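Local coordinates for methylaspartate ammonia-lyase (Citrobacter amalonaticus, PDB 1KKO), which catalyses the reversible, magnesium-dependent anti elimination of ammonia from L-threo-3-methylaspartate to give mesaconate, at residues A[127-139]-A[331-343]. Numbering follows the deposited sequence.
Sequences HTAVRYGLSQALL and KTPDLGGIHNIVD. With SO4 (sulfate ion), chain C.
Tyr-132 lays one face of its ring on Pro-333, whose CA sits 3.6 Å from the ring centroid and almost exactly on the normal, a CH-pi contact; Gln-136 NE2 lies over the opposite face, while Gln-136 OE1 accepts a hydrogen bond from Asp-68 N. With CG anti to the backbone N (chi1 -169°), the ring reaches past Pro-333 far enough for Tyr-132 OH to accept a 2.8 Å hydrogen bond from Thr-332 OG1, and Glu-363 binds the same phenol oxygen. Ile-338 CG2 packs 3.7 Å from Tyr-132 CD1. The other branch of Ile-338 runs off to Leu-139, Ile-338 CD1 to Leu-139 CD2 3.6 Å, crossing that side chain nearly at right angles. Here helix 128-146 of the N-terminal domain meets the loop that leaves barrel strand 327-330 and leads into helix 339-351, the capping-domain-on-TIM-barrel arrangement of the enolase superfamily. The same loop begins with Lys-331, the proton acceptor, whose NZ holds a sulfate. Ser-135 OG takes the N-H of Ile-338 at 2.9 Å. Nearer the helix start, Gly-336 CA points a hydrogen almost straight at Thr-128 O, 3.6 Å away, and a water bridges Thr-128 OG1 to Asp-334 OD1, while Asp-334 OD2 forms a salt bridge with Arg-80.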
loop_
_atom_site.group_PDB
_atom_site.type_symbol
_atom_site.label_atom_id
_atom_site.label_comp_id
_atom_site.label_asym_id
_atom_site.label_seq_id
_atom_site.Cartn_x
_atom_site.Cartn_y
_atom_site.Cartn_z
ATOM N N HIS A 127 -18.672 15.566 8.564
ATOM C CA HIS A 127 -17.321 15.266 8.994
ATOM C C HIS A 127 -16.388 15.519 7.810
ATOM O O HIS A 127 -16.733 15.218 6.663
ATOM C CB HIS A 127 -17.276 13.805 9.421
ATOM C CG HIS A 127 -16.028 13.394 10.136
ATOM N ND1 HIS A 127 -14.783 13.354 9.535
ATOM C CD2 HIS A 127 -15.846 12.982 11.412
ATOM C CE1 HIS A 127 -13.895 12.919 10.411
ATOM N NE2 HIS A 127 -14.513 12.696 11.560
ATOM N N THR A 128 -15.198 16.052 8.065
ATOM C CA THR A 128 -14.250 16.287 6.985
ATOM C C THR A 128 -13.986 15.024 6.171
ATOM O O THR A 128 -13.791 15.117 4.975
ATOM C CB THR A 128 -12.902 16.842 7.492
ATOM O OG1 THR A 128 -12.430 16.059 8.594
ATOM C CG2 THR A 128 -13.058 18.272 7.981
ATOM N N ALA A 129 -13.973 13.859 6.812
ATOM C CA ALA A 129 -13.704 12.601 6.102
ATOM C C ALA A 129 -14.779 12.297 5.080
ATOM O O ALA A 129 -14.490 11.728 4.045
ATOM C CB ALA A 129 -13.591 11.460 7.073
ATOM N N VAL A 130 -16.026 12.619 5.404
ATOM C CA VAL A 130 -17.141 12.402 4.488
ATOM C C VAL A 130 -17.022 13.363 3.300
ATOM O O VAL A 130 -17.161 12.971 2.152
ATOM C CB VAL A 130 -18.484 12.565 5.203
ATOM C CG1 VAL A 130 -19.646 12.532 4.193
ATOM C CG2 VAL A 130 -18.632 11.492 6.251
ATOM N N ARG A 131 -16.757 14.632 3.577
ATOM C CA ARG A 131 -16.580 15.584 2.508
ATOM C C ARG A 131 -15.380 15.181 1.641
ATOM O O ARG A 131 -15.412 15.308 0.423
ATOM C CB ARG A 131 -16.387 16.971 3.091
ATOM C CG ARG A 131 -17.644 17.481 3.772
ATOM C CD ARG A 131 -17.471 18.860 4.305
ATOM N NE ARG A 131 -16.949 19.014 5.645
ATOM C CZ ARG A 131 -16.143 20.023 6.017
ATOM N NH1 ARG A 131 -15.658 20.914 5.136
ATOM N NH2 ARG A 131 -15.786 20.106 7.270
ATOM N N TYR A 132 -14.326 14.673 2.278
ATOM C CA TYR A 132 -13.147 14.214 1.557
ATOM C C TYR A 132 -13.518 13.092 0.581
ATOM O O TYR A 132 -13.223 13.173 -0.612
ATOM C CB TYR A 132 -12.119 13.725 2.568
ATOM C CG TYR A 132 -10.721 13.450 2.081
ATOM C CD1 TYR A 132 -10.032 14.356 1.293
ATOM C CD2 TYR A 132 -10.058 12.281 2.473
ATOM C CE1 TYR A 132 -8.734 14.101 0.890
ATOM C CE2 TYR A 132 -8.752 12.030 2.095
ATOM C CZ TYR A 132 -8.086 12.951 1.299
ATOM O OH TYR A 132 -6.783 12.749 0.901
ATOM N N GLY A 133 -14.176 12.053 1.079
ATOM C CA GLY A 133 -14.531 10.929 0.231
ATOM C C GLY A 133 -15.561 11.251 -0.837
ATOM O O GLY A 133 -15.435 10.819 -1.974
ATOM N N LEU A 134 -16.612 11.973 -0.467
ATOM C CA LEU A 134 -17.618 12.351 -1.443
ATOM C C LEU A 134 -17.003 13.161 -2.565
ATOM O O LEU A 134 -17.277 12.935 -3.736
ATOM C CB LEU A 134 -18.736 13.168 -0.805
ATOM C CG LEU A 134 -19.648 12.449 0.180
ATOM C CD1 LEU A 134 -20.645 13.443 0.743
ATOM C CD2 LEU A 134 -20.379 11.283 -0.472
ATOM N N SER A 135 -16.164 14.120 -2.208
ATOM C CA SER A 135 -15.582 14.997 -3.214
ATOM C C SER A 135 -14.632 14.240 -4.152
ATOM O O SER A 135 -14.564 14.522 -5.350
ATOM C CB SER A 135 -14.896 16.183 -2.553
ATOM O OG SER A 135 -13.744 15.784 -1.851
ATOM N N GLN A 136 -13.908 13.250 -3.626
ATOM C CA GLN A 136 -13.073 12.416 -4.486
ATOM C C GLN A 136 -13.941 11.705 -5.519
ATOM O O GLN A 136 -13.639 11.704 -6.690
ATOM C CB GLN A 136 -12.338 11.343 -3.698
ATOM C CG GLN A 136 -11.234 11.813 -2.775
ATOM C CD GLN A 136 -10.917 10.724 -1.790
ATOM O OE1 GLN A 136 -10.848 9.551 -2.167
ATOM N NE2 GLN A 136 -10.756 11.084 -0.527
ATOM N N ALA A 137 -15.018 11.093 -5.054
ATOM C CA ALA A 137 -15.890 10.354 -5.950
ATOM C C ALA A 137 -16.571 11.278 -6.968
ATOM O O ALA A 137 -16.750 10.900 -8.114
ATOM C CB ALA A 137 -16.915 9.573 -5.175
ATOM N N LEU A 138 -16.944 12.483 -6.544
ATOM C CA LEU A 138 -17.592 13.430 -7.447
ATOM C C LEU A 138 -16.634 13.930 -8.517
ATOM O O LEU A 138 -17.052 14.153 -9.656
ATOM C CB LEU A 138 -18.200 14.595 -6.667
ATOM C CG LEU A 138 -19.420 14.167 -5.855
ATOM C CD1 LEU A 138 -19.684 15.172 -4.764
ATOM C CD2 LEU A 138 -20.644 13.980 -6.748
ATOM N N LEU A 139 -15.359 14.099 -8.173
ATOM C CA LEU A 139 -14.353 14.484 -9.144
ATOM C C LEU A 139 -14.151 13.353 -10.135
ATOM O O LEU A 139 -14.108 13.555 -11.344
ATOM C CB LEU A 139 -13.034 14.825 -8.461
ATOM C CG LEU A 139 -11.902 15.216 -9.419
ATOM C CD1 LEU A 139 -12.237 16.430 -10.283
ATOM C CD2 LEU A 139 -10.614 15.472 -8.647
ATOM N N LYS A 331 -2.918 19.292 4.939
ATOM C CA LYS A 331 -3.108 17.894 5.346
ATOM C C LYS A 331 -4.458 17.467 4.799
ATOM O O LYS A 331 -5.506 17.660 5.414
ATOM C CB LYS A 331 -3.010 17.742 6.849
ATOM C CG LYS A 331 -2.925 16.290 7.267
ATOM C CD LYS A 331 -2.578 16.123 8.733
ATOM C CE LYS A 331 -1.959 14.766 9.033
ATOM N NZ LYS A 331 -0.530 14.729 8.673
ATOM N N THR A 332 -4.412 16.870 3.618
ATOM C CA THR A 332 -5.590 16.794 2.771
ATOM C C THR A 332 -6.914 16.363 3.406
ATOM O O THR A 332 -7.898 17.024 3.171
ATOM C CB THR A 332 -5.308 16.012 1.470
ATOM O OG1 THR A 332 -4.957 14.652 1.759
ATOM C CG2 THR A 332 -4.139 16.618 0.678
ATOM N N PRO A 333 -7.003 15.301 4.213
ATOM C CA PRO A 333 -8.335 14.924 4.713
ATOM C C PRO A 333 -8.958 16.010 5.581
ATOM O O PRO A 333 -10.171 16.129 5.659
ATOM C CB PRO A 333 -8.063 13.646 5.525
ATOM C CG PRO A 333 -6.758 13.146 5.041
ATOM C CD PRO A 333 -5.965 14.382 4.718
ATOM N N ASP A 334 -8.122 16.797 6.238
ATOM C CA ASP A 334 -8.616 17.830 7.134
ATOM C C ASP A 334 -9.256 19.025 6.435
ATOM O O ASP A 334 -9.904 19.835 7.088
ATOM C CB ASP A 334 -7.489 18.327 8.021
ATOM C CG ASP A 334 -7.041 17.314 9.043
ATOM O OD1 ASP A 334 -7.889 16.528 9.551
ATOM O OD2 ASP A 334 -5.847 17.275 9.400
ATOM N N LEU A 335 -9.080 19.127 5.130
ATOM C CA LEU A 335 -9.671 20.230 4.382
ATOM C C LEU A 335 -11.088 19.911 3.936
ATOM O O LEU A 335 -11.750 20.768 3.387
ATOM C CB LEU A 335 -8.829 20.590 3.159
ATOM C CG LEU A 335 -7.618 21.461 3.482
ATOM C CD1 LEU A 335 -6.437 20.631 3.949
ATOM C CD2 LEU A 335 -7.248 22.325 2.299
ATOM N N GLY A 336 -11.575 18.695 4.170
ATOM C CA GLY A 336 -12.917 18.346 3.716
ATOM C C GLY A 336 -12.919 18.099 2.210
ATOM O O GLY A 336 -12.193 17.253 1.724
ATOM N N GLY A 337 -13.741 18.814 1.465
ATOM C CA GLY A 337 -13.794 18.593 0.037
ATOM C C GLY A 337 -12.461 18.915 -0.613
ATOM O O GLY A 337 -11.811 19.920 -0.285
ATOM N N ILE A 338 -12.075 18.115 -1.603
ATOM C CA ILE A 338 -10.754 18.258 -2.207
ATOM C C ILE A 338 -10.618 19.512 -3.057
ATOM O O ILE A 338 -9.516 19.905 -3.393
ATOM C CB ILE A 338 -10.371 16.993 -2.997
ATOM C CG1 ILE A 338 -11.324 16.739 -4.158
ATOM C CG2 ILE A 338 -10.282 15.793 -2.057
ATOM C CD1 ILE A 338 -10.880 15.576 -5.047
ATOM N N HIS A 339 -11.734 20.133 -3.425
ATOM C CA HIS A 339 -11.656 21.426 -4.101
ATOM C C HIS A 339 -10.932 22.424 -3.191
ATOM O O HIS A 339 -10.260 23.336 -3.673
ATOM C CB HIS A 339 -13.026 21.954 -4.476
ATOM C CG HIS A 339 -13.949 22.146 -3.325
ATOM N ND1 HIS A 339 -14.275 21.136 -2.445
ATOM C CD2 HIS A 339 -14.640 23.238 -2.919
ATOM C CE1 HIS A 339 -15.123 21.597 -1.546
ATOM N NE2 HIS A 339 -15.359 22.872 -1.808
ATOM N N ASN A 340 -11.042 22.247 -1.877
ATOM C CA ASN A 340 -10.354 23.107 -0.923
ATOM C C ASN A 340 -8.843 22.919 -1.018
ATOM O O ASN A 340 -8.082 23.842 -0.743
ATOM C CB ASN A 340 -10.821 22.854 0.510
ATOM C CG ASN A 340 -12.270 23.208 0.735
ATOM O OD1 ASN A 340 -13.033 22.441 1.345
ATOM N ND2 ASN A 340 -12.664 24.361 0.255
ATOM N N ILE A 341 -8.381 21.715 -1.359
ATOM C CA ILE A 341 -6.950 21.510 -1.547
ATOM C C ILE A 341 -6.467 22.343 -2.730
ATOM O O ILE A 341 -5.410 22.982 -2.659
ATOM C CB ILE A 341 -6.591 20.039 -1.833
ATOM C CG1 ILE A 341 -7.063 19.100 -0.737
ATOM C CG2 ILE A 341 -5.086 19.898 -2.030
ATOM C CD1 ILE A 341 -7.051 17.646 -1.197
ATOM N N VAL A 342 -7.205 22.289 -3.833
ATOM C CA VAL A 342 -6.822 23.042 -5.016
ATOM C C VAL A 342 -6.750 24.526 -4.659
ATOM O O VAL A 342 -5.767 25.195 -4.954
ATOM C CB VAL A 342 -7.806 22.836 -6.189
ATOM C CG1 VAL A 342 -7.327 23.592 -7.409
ATOM C CG2 VAL A 342 -7.976 21.344 -6.528
ATOM N N ASP A 343 -7.783 25.037 -4.013
ATOM C CA ASP A 343 -7.789 26.458 -3.666
ATOM C C ASP A 343 -6.652 26.801 -2.716
ATOM O O ASP A 343 -6.035 27.853 -2.842
ATOM C CB ASP A 343 -9.129 26.841 -3.048
ATOM C CG ASP A 343 -10.243 26.906 -4.064
ATOM O OD1 ASP A 343 -9.972 27.156 -5.259
ATOM O OD2 ASP A 343 -11.423 26.735 -3.727
HETATM S S SO4 C . 0.189 11.191 9.679
HETATM O O1 SO4 C . -1.290 11.259 9.778
HETATM O O2 SO4 C . 0.607 10.787 11.074
HETATM O O3 SO4 C . 0.591 10.181 8.707
HETATM O O4 SO4 C . 0.833 12.488 9.357
HETATM O O HOH W 1 -11.065 13.812 7.831
HETATM O O HOH W 2 -10.460 17.177 10.387
#